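PDB 4QDG: putative adhesin, which probably serves as an outer-membrane lipoprotein anchor for bacterial pili, as in the FimB/Mfa2 family of fimbrillin-associated proteins, and binds magnesium ions. Local coordinates for residues S16-Y21 / Y27-A32; T39-V42 / N48-D51; R53-T58 / Y65-D70. All blocks are in the same frame, centred on the assembly; numbering follows the deposited sequence. Where two conformers were deposited one is given.

Contact 1 (S16-Y21 / Y27-A32)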
ATOM      1  N   SER A  16      24.445  -2.017 -13.229  1.00 28.25           N
ATOM      2  CA  SER A  16      23.353  -2.599 -13.996  1.00 27.48           C
ATOM      3  C   SER A  16      22.317  -3.048 -12.978  1.00 33.11           C
ATOM      4  O   SER A  16      22.544  -3.996 -12.227  1.00 34.12           O
ATOM      5  CB  SER A  16      23.840  -3.739 -14.879  1.00 27.96           C
ATOM      6  OG  SER A  16      22.724  -4.364 -15.491  1.00 37.45           O
ATOM      7  N   LEU A  17      21.207  -2.339 -12.908  1.00 30.27           N
ATOM      8  CA  LEU A  17      20.210  -2.614 -11.883  1.00 29.05           C
ATOM      9  C   LEU A  17      19.016  -3.379 -12.357  1.00 32.46           C
ATOM     10  O   LEU A  17      18.426  -3.043 -13.375  1.00 32.22           O
ATOM     11  CB  LEU A  17      19.726  -1.308 -11.230  1.00 27.97           C
ATOM     12  CG  LEU A  17      20.801  -0.416 -10.633  1.00 31.71           C
ATOM     13  CD1 LEU A  17      20.178   0.845 -10.052  1.00 32.16           C
ATOM     14  CD2 LEU A  17      21.610  -1.158  -9.575  1.00 31.52           C
ATOM     15  N   ARG A  18      18.632  -4.379 -11.557  1.00 29.29           N
ATOM     16  CA  ARG A  18      17.413  -5.181 -11.705  1.00 29.09           C
ATOM     17  C   ARG A  18      16.432  -4.671 -10.651  1.00 31.55           C
ATOM     18  O   ARG A  18      16.855  -4.268  -9.556  1.00 31.06           O
ATOM     19  CB  ARG A  18      17.704  -6.694 -11.540  1.00 27.92           C
ATOM     20  CG  ARG A  18      16.459  -7.592 -11.640  1.00 36.50           C
ATOM     21  CD  ARG A  18      16.781  -9.070 -11.590  1.00 34.74           C
ATOM     22  NE  ARG A  18      15.600  -9.872 -11.910  1.00 43.21           N
ATOM     23  CZ  ARG A  18      15.169 -10.915 -11.201  1.00 61.88           C
ATOM     24  NH1 ARG A  18      15.826 -11.306 -10.111  1.00 48.03           N
ATOM     25  NH2 ARG A  18      14.073 -11.569 -11.569  1.00 48.62           N
ATOM     26  N   PHE A  19      15.149  -4.603 -11.004  1.00 28.83           N
ATOM     27  CA  PHE A  19      14.110  -4.149 -10.086  1.00 28.92           C
ATOM     28  C   PHE A  19      13.100  -5.271  -9.869  1.00 35.40           C
ATOM     29  O   PHE A  19      12.545  -5.793 -10.836  1.00 37.70           O
ATOM     30  CB  PHE A  19      13.443  -2.875 -10.604  1.00 30.30           C
ATOM     31  CG  PHE A  19      14.412  -1.745 -10.815  1.00 31.31           C
ATOM     32  CD1 PHE A  19      15.079  -1.592 -12.026  1.00 31.74           C
ATOM     33  CD2 PHE A  19      14.668  -0.827  -9.800  1.00 31.65           C
ATOM     34  CE1 PHE A  19      16.008  -0.562 -12.210  1.00 31.91           C
ATOM     35  CE2 PHE A  19      15.590   0.209  -9.997  1.00 33.51           C
ATOM     36  CZ  PHE A  19      16.260   0.324 -11.198  1.00 31.61           C
ATOM     37  N   ILE A  20      12.933  -5.712  -8.622  1.00 32.11           N
ATOM     38  CA  ILE A  20      11.980  -6.799  -8.328  1.00 31.60           C
ATOM     39  C   ILE A  20      10.964  -6.365  -7.263  1.00 34.72           C
ATOM     40  O   ILE A  20      11.246  -5.472  -6.462  1.00 32.61           O
ATOM     41  CB  ILE A  20      12.674  -8.140  -7.937  1.00 33.87           C
ATOM     42  CG1 ILE A  20      13.268  -8.120  -6.524  1.00 32.51           C
ATOM     43  CG2 ILE A  20      13.724  -8.544  -8.987  1.00 36.00           C
ATOM     44  CD1 ILE A  20      13.529  -9.503  -5.912  1.00 32.64           C
ATOM     45  N   TYR A  21       9.767  -6.991  -7.294  1.00 31.03           N
ATOM     46  CA  TYR A  21       8.709  -6.825  -6.292  1.00 28.69           C
ATOM     47  C   TYR A  21       8.217  -8.237  -5.934  1.00 31.09           C
ATOM     48  O   TYR A  21       7.281  -8.752  -6.542  1.00 31.24           O
ATOM     49  CB  TYR A  21       7.582  -5.859  -6.740  1.00 28.81           C
ATOM     50  CG  TYR A  21       6.297  -5.973  -5.933  1.00 30.39           C
ATOM     51  CD1 TYR A  21       6.294  -5.800  -4.546  1.00 30.82           C
ATOM     52  CD2 TYR A  21       5.093  -6.323  -6.549  1.00 31.09           C
ATOM     53  CE1 TYR A  21       5.119  -5.958  -3.795  1.00 26.93           C
ATOM     54  CE2 TYR A  21       3.915  -6.464  -5.811  1.00 30.98           C
ATOM     55  CZ  TYR A  21       3.931  -6.268  -4.437  1.00 33.96           C
ATOM     56  OH  TYR A  21       2.754  -6.401  -3.732  1.00 36.44           O
ATOM     57  N   TYR A  27       5.392 -14.526  -2.328  1.00 36.97           N
ATOM     58  CA  TYR A  27       6.858 -14.579  -2.278  1.00 37.08           C
ATOM     59  C   TYR A  27       7.426 -14.736  -3.722  1.00 42.92           C
ATOM     60  O   TYR A  27       8.399 -15.460  -3.963  1.00 42.44           O
ATOM     61  CB  TYR A  27       7.334 -15.723  -1.347  1.00 37.34           C
ATOM     62  CG  TYR A  27       7.141 -15.451   0.128  1.00 37.36           C
ATOM     63  CD1 TYR A  27       5.891 -15.605   0.730  1.00 38.75           C
ATOM     64  CD2 TYR A  27       8.216 -15.092   0.938  1.00 37.40           C
ATOM     65  CE1 TYR A  27       5.715 -15.389   2.094  1.00 38.37           C
ATOM     66  CE2 TYR A  27       8.048 -14.868   2.304  1.00 37.64           C
ATOM     67  CZ  TYR A  27       6.793 -15.002   2.874  1.00 43.09           C
ATOM     68  OH  TYR A  27       6.628 -14.787   4.221  1.00 48.14           O
ATOM     69  N   ALA A  28       6.763 -14.074  -4.680  1.00 39.63           N
ATOM     70  CA  ALA A  28       7.114 -14.172  -6.080  1.00 40.25           C
ATOM     71  C   ALA A  28       7.071 -12.813  -6.769  1.00 41.30           C
ATOM     72  O   ALA A  28       6.170 -12.013  -6.519  1.00 39.81           O
ATOM     73  CB  ALA A  28       6.171 -15.159  -6.780  1.00 41.76           C
ATOM     74  N   ASN A  29       8.040 -12.579  -7.673  1.00 37.96           N
ATOM     75  CA  ASN A  29       8.198 -11.328  -8.409  1.00 37.08           C
ATOM     76  C   ASN A  29       6.988 -11.005  -9.283  1.00 40.54           C
ATOM     77  O   ASN A  29       6.569 -11.805 -10.115  1.00 41.46           O
ATOM     78  CB  ASN A  29       9.485 -11.319  -9.244  1.00 36.67           C
ATOM     79  CG  ASN A  29       9.810  -9.973  -9.857  1.00 49.41           C
ATOM     80  OD1 ASN A  29       9.442  -8.907  -9.326  1.00 34.36           O
ATOM     81  ND2 ASN A  29      10.499 -10.000 -11.002  1.00 44.02           N
ATOM     82  N   ALA A  30       6.429  -9.810  -9.066  1.00 36.47           N
ATOM     83  CA  ALA A  30       5.276  -9.301  -9.783  1.00 35.69           C
ATOM     84  C   ALA A  30       5.564  -7.905 -10.311  1.00 38.45           C
ATOM     85  O   ALA A  30       4.620  -7.190 -10.696  1.00 40.45           O
ATOM     86  CB  ALA A  30       4.070  -9.280  -8.854  1.00 36.34           C
ATOM     87  N   PHE A  31       6.866  -7.504 -10.336  1.00 31.71           N
ATOM     88  CA  PHE A  31       7.291  -6.183 -10.800  1.00 29.68           C
ATOM     89  C   PHE A  31       6.739  -5.873 -12.197  1.00 34.05           C
ATOM     90  O   PHE A  31       6.152  -4.817 -12.375  1.00 32.00           O
ATOM     91  CB  PHE A  31       8.839  -6.040 -10.822  1.00 30.64           C
ATOM     92  CG  PHE A  31       9.289  -4.634 -11.177  1.00 30.37           C
ATOM     93  CD1 PHE A  31       9.473  -4.255 -12.505  1.00 33.91           C
ATOM     94  CD2 PHE A  31       9.469  -3.674 -10.191  1.00 29.14           C
ATOM     95  CE1 PHE A  31       9.832  -2.939 -12.833  1.00 34.00           C
ATOM     96  CE2 PHE A  31       9.865  -2.369 -10.522  1.00 31.84           C
ATOM     97  CZ  PHE A  31      10.047  -2.014 -11.839  1.00 30.62           C
ATOM     98  N   ALA A  32       6.946  -6.793 -13.177  1.00 34.19           N
ATOM     99  CA  ALA A  32       6.542  -6.644 -14.577  1.00 35.76           C
ATOM    100  C   ALA A  32       5.043  -6.396 -14.733  1.00 41.35           C
ATOM    101  O   ALA A  32       4.652  -5.607 -15.587  1.00 41.29           O
ATOM    102  CB  ALA A  32       6.952  -7.871 -15.388  1.00 37.26           C
TER
HETATM  103  O   HOH W   1      11.330  -7.749 -12.894  1.00 52.09           O

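Contact 2 (T39-V42 / N48-D51)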
ATOM      1  N   THR A  39      11.017   5.479 -10.965  1.00 31.59           N
ATOM      2  CA  THR A  39      11.839   6.633 -10.665  1.00 32.09           C
ATOM      3  C   THR A  39      13.043   6.088  -9.940  1.00 36.91           C
ATOM      4  O   THR A  39      12.900   5.531  -8.854  1.00 38.80           O
ATOM      5  CB  THR A  39      11.064   7.696  -9.843  1.00 33.41           C
ATOM      6  OG1 THR A  39       9.922   8.142 -10.568  1.00 30.75           O
ATOM      7  CG2 THR A  39      11.932   8.908  -9.482  1.00 28.80           C
ATOM      8  N   LEU A  40      14.221   6.245 -10.521  1.00 32.64           N
ATOM      9  CA  LEU A  40      15.463   5.759  -9.904  1.00 30.90           C
ATOM     10  C   LEU A  40      16.361   6.973  -9.567  1.00 36.06           C
ATOM     11  O   LEU A  40      16.695   7.771 -10.444  1.00 35.76           O
ATOM     12  CB  LEU A  40      16.162   4.741 -10.842  1.00 29.80           C
ATOM     13  CG  LEU A  40      17.425   4.002 -10.352  1.00 33.58           C
ATOM     14  CD1 LEU A  40      18.674   4.887 -10.442  1.00 34.58           C
ATOM     15  CD2 LEU A  40      17.244   3.328  -8.984  1.00 32.43           C
ATOM     16  N   LEU A  41      16.737   7.096  -8.295  1.00 33.21           N
ATOM     17  CA  LEU A  41      17.569   8.195  -7.796  1.00 33.55           C
ATOM     18  C   LEU A  41      18.953   7.701  -7.427  1.00 36.39           C
ATOM     19  O   LEU A  41      19.083   6.631  -6.827  1.00 36.01           O
ATOM     20  CB  LEU A  41      16.917   8.864  -6.580  1.00 33.86           C
ATOM     21  CG  LEU A  41      15.514   9.405  -6.797  1.00 38.68           C
ATOM     22  CD1 LEU A  41      14.753   9.373  -5.525  1.00 38.22           C
ATOM     23  CD2 LEU A  41      15.542  10.793  -7.358  1.00 38.29           C
ATOM     24  N   VAL A  42      19.984   8.474  -7.810  1.00 31.74           N
ATOM     25  CA  VAL A  42      21.386   8.145  -7.595  1.00 30.57           C
ATOM     26  C   VAL A  42      21.960   9.119  -6.589  1.00 35.38           C
ATOM     27  O   VAL A  42      21.880  10.326  -6.790  1.00 35.76           O
ATOM     28  CB  VAL A  42      22.233   8.136  -8.924  1.00 33.96           C
ATOM     29  CG1 VAL A  42      23.659   7.623  -8.676  1.00 33.52           C
ATOM     30  CG2 VAL A  42      21.560   7.324 -10.032  1.00 32.60           C
ATOM     31  N   ASN A  48      24.848  12.564  -1.237  1.00 40.24           N
ATOM     32  CA  ASN A  48      24.530  13.739  -2.060  1.00 40.45           C
ATOM     33  C   ASN A  48      23.963  13.338  -3.397  1.00 44.20           C
ATOM     34  O   ASN A  48      24.465  12.404  -4.030  1.00 44.05           O
ATOM     35  CB  ASN A  48      25.745  14.652  -2.255  1.00 42.66           C
ATOM     36  CG  ASN A  48      26.379  15.093  -0.957  1.00 67.96           C
ATOM     37  OD1 ASN A  48      27.561  14.828  -0.710  1.00 62.27           O
ATOM     38  ND2 ASN A  48      25.592  15.723  -0.074  1.00 64.99           N
ATOM     39  N   TYR A  49      22.917  14.059  -3.839  1.00 41.96           N
ATOM     40  CA  TYR A  49      22.232  13.850  -5.114  1.00 41.98           C
ATOM     41  C   TYR A  49      23.233  13.794  -6.263  1.00 46.27           C
ATOM     42  O   TYR A  49      24.169  14.610  -6.304  1.00 48.18           O
ATOM     43  CB  TYR A  49      21.178  14.952  -5.368  1.00 43.37           C
ATOM     44  CG  TYR A  49      20.457  14.794  -6.692  1.00 43.99           C
ATOM     45  CD1 TYR A  49      19.365  13.938  -6.817  1.00 44.21           C
ATOM     46  CD2 TYR A  49      20.914  15.442  -7.838  1.00 45.77           C
ATOM     47  CE1 TYR A  49      18.721  13.760  -8.042  1.00 44.59           C
ATOM     48  CE2 TYR A  49      20.291  15.255  -9.071  1.00 46.57           C
ATOM     49  CZ  TYR A  49      19.183  14.427  -9.166  1.00 49.85           C
ATOM     50  OH  TYR A  49      18.556  14.259 -10.374  1.00 47.43           O
ATOM     51  N   VAL A  50      23.025  12.844  -7.207  1.00 40.13           N
ATOM     52  CA  VAL A  50      23.891  12.670  -8.380  1.00 39.16           C
ATOM     53  C   VAL A  50      23.024  12.744  -9.646  1.00 45.36           C
ATOM     54  O   VAL A  50      23.346  13.522 -10.549  1.00 47.76           O
ATOM     55  CB  VAL A  50      24.733  11.343  -8.312  1.00 40.97           C
ATOM     56  CG1 VAL A  50      25.464  11.049  -9.622  1.00 39.86           C
ATOM     57  CG2 VAL A  50      25.707  11.339  -7.132  1.00 40.65           C
ATOM     58  N   ASP A  51      21.974  11.891  -9.742  1.00 40.53           N
ATOM     59  CA  ASP A  51      21.110  11.835 -10.922  1.00 40.72           C
ATOM     60  C   ASP A  51      19.775  11.159 -10.646  1.00 42.78           C
ATOM     61  O   ASP A  51      19.572  10.543  -9.598  1.00 40.29           O
ATOM     62  CB  ASP A  51      21.816  11.102 -12.087  1.00 44.42           C
ATOM     63  CG  ASP A  51      21.385  11.517 -13.505  1.00 58.61           C
ATOM     64  OD1 ASP A  51      20.599  12.497 -13.639  1.00 59.13           O
ATOM     65  OD2 ASP A  51      21.829  10.868 -14.471  1.00 65.34           O
TER

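Contact 3 (R53-T58 / Y65-D70)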
ATOM      1  N   ARG A  53      16.720   8.898 -13.013  1.00 40.46           N
ATOM      2  CA  ARG A  53      16.334   8.155 -14.212  0.50 40.45           C
ATOM      3  C   ARG A  53      14.858   7.818 -14.104  1.00 44.43           C
ATOM      4  O   ARG A  53      14.429   7.271 -13.083  1.00 44.70           O
ATOM      5  CB  ARG A  53      17.175   6.874 -14.384  0.50 40.51           C
ATOM      6  CG  ARG A  53      18.618   7.097 -14.816  0.50 50.57           C
ATOM      7  CD  ARG A  53      18.811   7.166 -16.329  0.50 56.56           C
ATOM      8  NE  ARG A  53      20.217   7.382 -16.682  0.50 52.74           N
ATOM      9  CZ  ARG A  53      20.823   8.564 -16.656  0.50 64.92           C
ATOM     10  NH1 ARG A  53      20.154   9.656 -16.312  0.50 45.65           N
ATOM     11  NH2 ARG A  53      22.104   8.665 -16.984  0.50 61.83           N
ATOM     12  N   ILE A  54      14.076   8.169 -15.114  1.00 40.39           N
ATOM     13  CA  ILE A  54      12.650   7.891 -15.099  1.00 40.22           C
ATOM     14  C   ILE A  54      12.326   6.928 -16.240  1.00 44.14           C
ATOM     15  O   ILE A  54      12.749   7.164 -17.362  1.00 44.45           O
ATOM     16  CB  ILE A  54      11.845   9.219 -15.138  1.00 44.21           C
ATOM     17  CG1 ILE A  54      11.841   9.844 -13.718  1.00 44.90           C
ATOM     18  CG2 ILE A  54      10.399   9.000 -15.633  1.00 44.95           C
ATOM     19  CD1 ILE A  54      11.951  11.318 -13.695  1.00 59.55           C
ATOM     20  N   VAL A  55      11.612   5.823 -15.937  1.00 41.29           N
ATOM     21  CA  VAL A  55      11.225   4.828 -16.951  1.00 42.39           C
ATOM     22  C   VAL A  55       9.692   4.642 -16.921  1.00 47.52           C
ATOM     23  O   VAL A  55       9.156   4.243 -15.892  1.00 45.36           O
ATOM     24  CB  VAL A  55      11.962   3.472 -16.799  1.00 44.95           C
ATOM     25  CG1 VAL A  55      11.645   2.551 -17.969  1.00 44.58           C
ATOM     26  CG2 VAL A  55      13.464   3.669 -16.672  1.00 45.28           C
ATOM     27  N   THR A  56       9.009   4.900 -18.056  1.00 45.24           N
ATOM     28  CA  THR A  56       7.547   4.796 -18.170  1.00 45.88           C
ATOM     29  C   THR A  56       7.085   3.855 -19.300  1.00 52.39           C
ATOM     30  O   THR A  56       5.894   3.532 -19.364  1.00 53.73           O
ATOM     31  CB  THR A  56       6.921   6.187 -18.380  1.00 53.15           C
ATOM     32  OG1 THR A  56       7.614   6.881 -19.419  1.00 54.47           O
ATOM     33  CG2 THR A  56       6.878   7.020 -17.094  1.00 48.43           C
ATOM     34  N   GLY A  57       8.016   3.403 -20.139  1.00 48.82           N
ATOM     35  CA  GLY A  57       7.731   2.539 -21.281  1.00 49.84           C
ATOM     36  C   GLY A  57       7.300   1.102 -21.029  1.00 53.77           C
ATOM     37  O   GLY A  57       7.057   0.701 -19.892  1.00 53.33           O
ATOM     38  N   THR A  58       7.195   0.321 -22.128  1.00 49.58           N
ATOM     39  CA  THR A  58       6.783  -1.088 -22.143  1.00 48.35           C
ATOM     40  C   THR A  58       7.918  -2.002 -21.668  1.00 48.63           C
ATOM     41  O   THR A  58       7.660  -3.154 -21.308  1.00 47.50           O
ATOM     42  CB  THR A  58       6.296  -1.507 -23.553  1.00 59.62           C
ATOM     43  OG1 THR A  58       7.385  -1.440 -24.486  1.00 59.47           O
ATOM     44  CG2 THR A  58       5.117  -0.661 -24.050  1.00 58.13           C
ATOM     45  N   TYR A  65      14.500  -6.864 -18.154  1.00 37.44           N
ATOM     46  CA  TYR A  65      14.853  -5.447 -18.051  1.00 35.92           C
ATOM     47  C   TYR A  65      15.906  -5.182 -16.986  1.00 36.46           C
ATOM     48  O   TYR A  65      15.806  -5.671 -15.856  1.00 35.74           O
ATOM     49  CB  TYR A  65      13.610  -4.551 -17.732  1.00 36.64           C
ATOM     50  CG  TYR A  65      13.958  -3.103 -17.432  1.00 35.68           C
ATOM     51  CD1 TYR A  65      14.526  -2.285 -18.405  1.00 37.74           C
ATOM     52  CD2 TYR A  65      13.815  -2.583 -16.146  1.00 35.26           C
ATOM     53  CE1 TYR A  65      14.924  -0.981 -18.114  1.00 38.15           C
ATOM     54  CE2 TYR A  65      14.203  -1.272 -15.846  1.00 35.57           C
ATOM     55  CZ  TYR A  65      14.749  -0.473 -16.838  1.00 41.09           C
ATOM     56  OH  TYR A  65      15.140   0.814 -16.567  1.00 40.85           O
ATOM     57  N   ARG A  66      16.908  -4.383 -17.373  1.00 31.27           N
ATOM     58  CA  ARG A  66      18.003  -3.923 -16.513  0.50 30.33           C
ATOM     59  C   ARG A  66      18.302  -2.473 -16.811  1.00 33.81           C
ATOM     60  O   ARG A  66      18.211  -2.055 -17.957  1.00 35.39           O
ATOM     61  CB  ARG A  66      19.294  -4.755 -16.687  0.50 30.01           C
ATOM     62  CG  ARG A  66      19.178  -6.256 -16.428  0.50 37.04           C
ATOM     63  CD  ARG A  66      18.863  -6.647 -15.005  0.50 28.95           C
ATOM     64  NE  ARG A  66      18.813  -8.101 -14.885  0.50 29.56           N
ATOM     65  CZ  ARG A  66      17.714  -8.837 -15.008  0.50 39.79           C
ATOM     66  NH1 ARG A  66      16.532  -8.257 -15.210  0.50 26.71           N
ATOM     67  NH2 ARG A  66      17.782 -10.155 -14.903  0.50 22.90           N
HETATM   68  N   MSE A  67      18.637  -1.700 -15.808  1.00 29.20           N
HETATM   69  CA  MSE A  67      18.982  -0.314 -16.024  1.00 29.11           C
HETATM   70  C   MSE A  67      20.494  -0.187 -15.988  1.00 35.69           C
HETATM   71  O   MSE A  67      21.106  -0.363 -14.933  1.00 34.90           O
HETATM   72  CB  MSE A  67      18.326   0.610 -14.989  1.00 30.14           C
HETATM   73  CG  MSE A  67      18.567   2.083 -15.303  1.00 35.76           C
HETATM   74 SE   MSE A  67      17.979   3.240 -13.879  0.75 41.20          SE
HETATM   75  CE  MSE A  67      16.029   3.057 -14.174  1.00 37.35           C
ATOM     76  N   LYS A  68      21.092   0.120 -17.151  1.00 33.73           N
ATOM     77  CA  LYS A  68      22.518   0.322 -17.292  1.00 32.30           C
ATOM     78  C   LYS A  68      22.841   1.758 -16.931  1.00 34.95           C
ATOM     79  O   LYS A  68      22.245   2.679 -17.493  1.00 36.69           O
ATOM     80  CB  LYS A  68      22.927  -0.008 -18.721  1.00 34.78           C
ATOM     81  CG  LYS A  68      24.404   0.136 -19.023  1.00 32.56           C
ATOM     82  CD  LYS A  68      24.681  -0.166 -20.517  1.00 41.49           C
ATOM     83  CE  LYS A  68      24.337   0.969 -21.465  1.00 50.47           C
ATOM     84  NZ  LYS A  68      25.321   2.083 -21.382  1.00 59.08           N
ATOM     85  N   LEU A  69      23.741   1.958 -15.959  1.00 30.05           N
ATOM     86  CA  LEU A  69      24.145   3.293 -15.560  1.00 30.26           C
ATOM     87  C   LEU A  69      25.634   3.463 -15.691  1.00 34.48           C
ATOM     88  O   LEU A  69      26.391   2.803 -14.980  1.00 35.39           O
ATOM     89  CB  LEU A  69      23.703   3.655 -14.119  1.00 30.11           C
ATOM     90  CG  LEU A  69      22.213   3.810 -13.837  1.00 36.28           C
ATOM     91  CD1 LEU A  69      21.948   3.862 -12.329  1.00 37.25           C
ATOM     92  CD2 LEU A  69      21.664   5.064 -14.463  1.00 40.64           C
ATOM     93  N   ASP A  70      26.055   4.387 -16.561  1.00 31.41           N
ATOM     94  CA  ASP A  70      27.454   4.765 -16.686  1.00 33.05           C
ATOM     95  C   ASP A  70      27.761   5.712 -15.534  1.00 37.54           C
ATOM     96  O   ASP A  70      27.095   6.730 -15.395  1.00 37.83           O
ATOM     97  CB  ASP A  70      27.758   5.390 -18.066  1.00 35.91           C
ATOM     98  CG  ASP A  70      27.756   4.360 -19.167  1.00 43.34           C
ATOM     99  OD1 ASP A  70      28.637   3.466 -19.145  1.00 43.40           O
ATOM    100  OD2 ASP A  70      26.856   4.413 -20.020  1.00 51.62           O
TER

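Contact 1 (S16-Y21 / Y27-A32)
Asn29 reaches across to the backbone of Tyr21 and takes the N-H of Tyr21 on its OD1, in a nearly straight bond of 2.8 Å (172° at the hydrogen). The same oxygen accepts from its own side of the contact: Phe31 N gives OD1 a 3.1 Å bond, which makes an Asx turn. The two donors lie on opposite faces of the amide plane, so OD1 is gripped from both sides. With CG anti to the backbone N (chi1 -171°), the amide is carried over to Tyr21. Its other end is served by a water, 3.1 Å from Asn29 ND2, that also donates to Phe19 O. The backbone closes the pair a second time, Ala30 N donating to Tyr21 O at 2.9 Å, where Ala30 is the N-cap residue of helix 31-34. Phe31 lays one ring face against strand atoms: Phe19 O stands 3.5 Å above its plane, and Phe19 CB makes a CH-pi contact with the centroid at 3.9 Å. The start of helix 31-34 is thus tied to segment 16-21. Around it, Phe31 also touches Met146 of strand 140-159, Tyr21 meets Tyr127 edge-to-face, and Phe19 packs on strands 38-44 and 75-82.

Contact 2 (T39-V42 / N48-D51)
The ring of Tyr49 meets Leu41 at its edge, near the ring plane, with Leu41 CD2 4.4 Å from Tyr49 CE1. One face of that ring lies over its own chain, where Asp51 N stands 3.8 Å above the plane, towards the rim. Tyr49 CG is anti to the backbone N, an orientation that carries the ring forward along its own strand, and its hydroxyl is hydrogen-bonded to Thr52 OG1. The backbones form an antiparallel hydrogen-bonded pair, Val42 with Asp51. Val42 N donates to Asp51 O at 2.8 Å. In the other direction Val42 O receives two N-H groups: Val50 N at 2.8 Å, with a bent angle of 139° at the hydrogen, and Asp51 N in a weak bond of 3.3 Å. Two residues of strand 49-55 therefore face one of strand 38-44, the definition of a classic beta bulge. Val50 has phi/psi of -125/-56°, so the extra residue is accommodated by a local kink at that position. Apolar packing accompanies the bulge, Val42 CG1 lying 3.9 Å from Val50 CB. The Asp51 carboxylate leads away from Val42, and its OD2 forms a salt bridge with Arg53 NH1 in one of the two conformers deposited for that arginine. Chemically, the main-chain bonds between segments 39-42 and 48-51 all fall on Val42, whereas the polar ends of Tyr49 and Asp51 find partners further along their own strand.

Contact 3 (R53-T58 / Y65-D70)
Arg53 packs its aliphatic stem on Met67 and Leu69. CB points toward strand 67-70 and lies 3.8 Å from the selenium (SE) of Met67, a selenomethionine. CG is anti to the carbonyl carbon, and the chain then bends at chi2 (-88°), which turns it over Leu69: CG is 3.7 Å and CD 4.0 Å from Leu69 CD2. NE comes within 3.5 Å of Leu69 CD2, which lies oblique to the guanidinium plane. This path is that of one of two deposited conformers, so the approach of NE is the less certain part. In the same conformer the charged end turns to Asp51 on its own strand, while the stem supplies the apolar contact. The axes of the 53-55 and 67-70 segments approach to 10.4 Å, with their directions 160° apart, too far for backbone pairing: the two strands face each other through their side chains. Strand 49-55 pairs with 38-44, and strand 67-70 with 15-20, an arrangement consistent with the facing layers of a beta-sandwich in this transthyretin-clan domain. Further along, Val55 CG2 meets two partners, the hydroxyl oxygen Tyr65 OH at 3.3 Å and Met67 CE at 3.6 Å. Val55 and Tyr65 approach from opposite directions, whereas Val55 and Met67 slide past each other. Met67 is bent at chi3 (-73°), with CE lying against Val55 and SE against Arg53. Met67 also packs on Phe19, Leu38 and Leu40.

How the contacts relate
From the N terminus, the chain leaves strand 15-20, makes a short loop and returns at helix 31-34, where contact 1 closes that loop. Strand 38-44 then turns back into strand 49-55 through the hairpin of contact 2. The same strand continues into contact 3, which closes the following loop at strand 67-70. The three closures come in series, and none nests within or crosses another. They share one core: Leu40 of 39-42 packs on Phe19 of 16-21 and on Met67 of 65-70, linking the 38-44/49-55 hairpin to the 15-20/67-70 pair. Backbone pairing holds each of these two units together, with Arg53 beside Leu40 in one and Met67 beside Leu17 in the other.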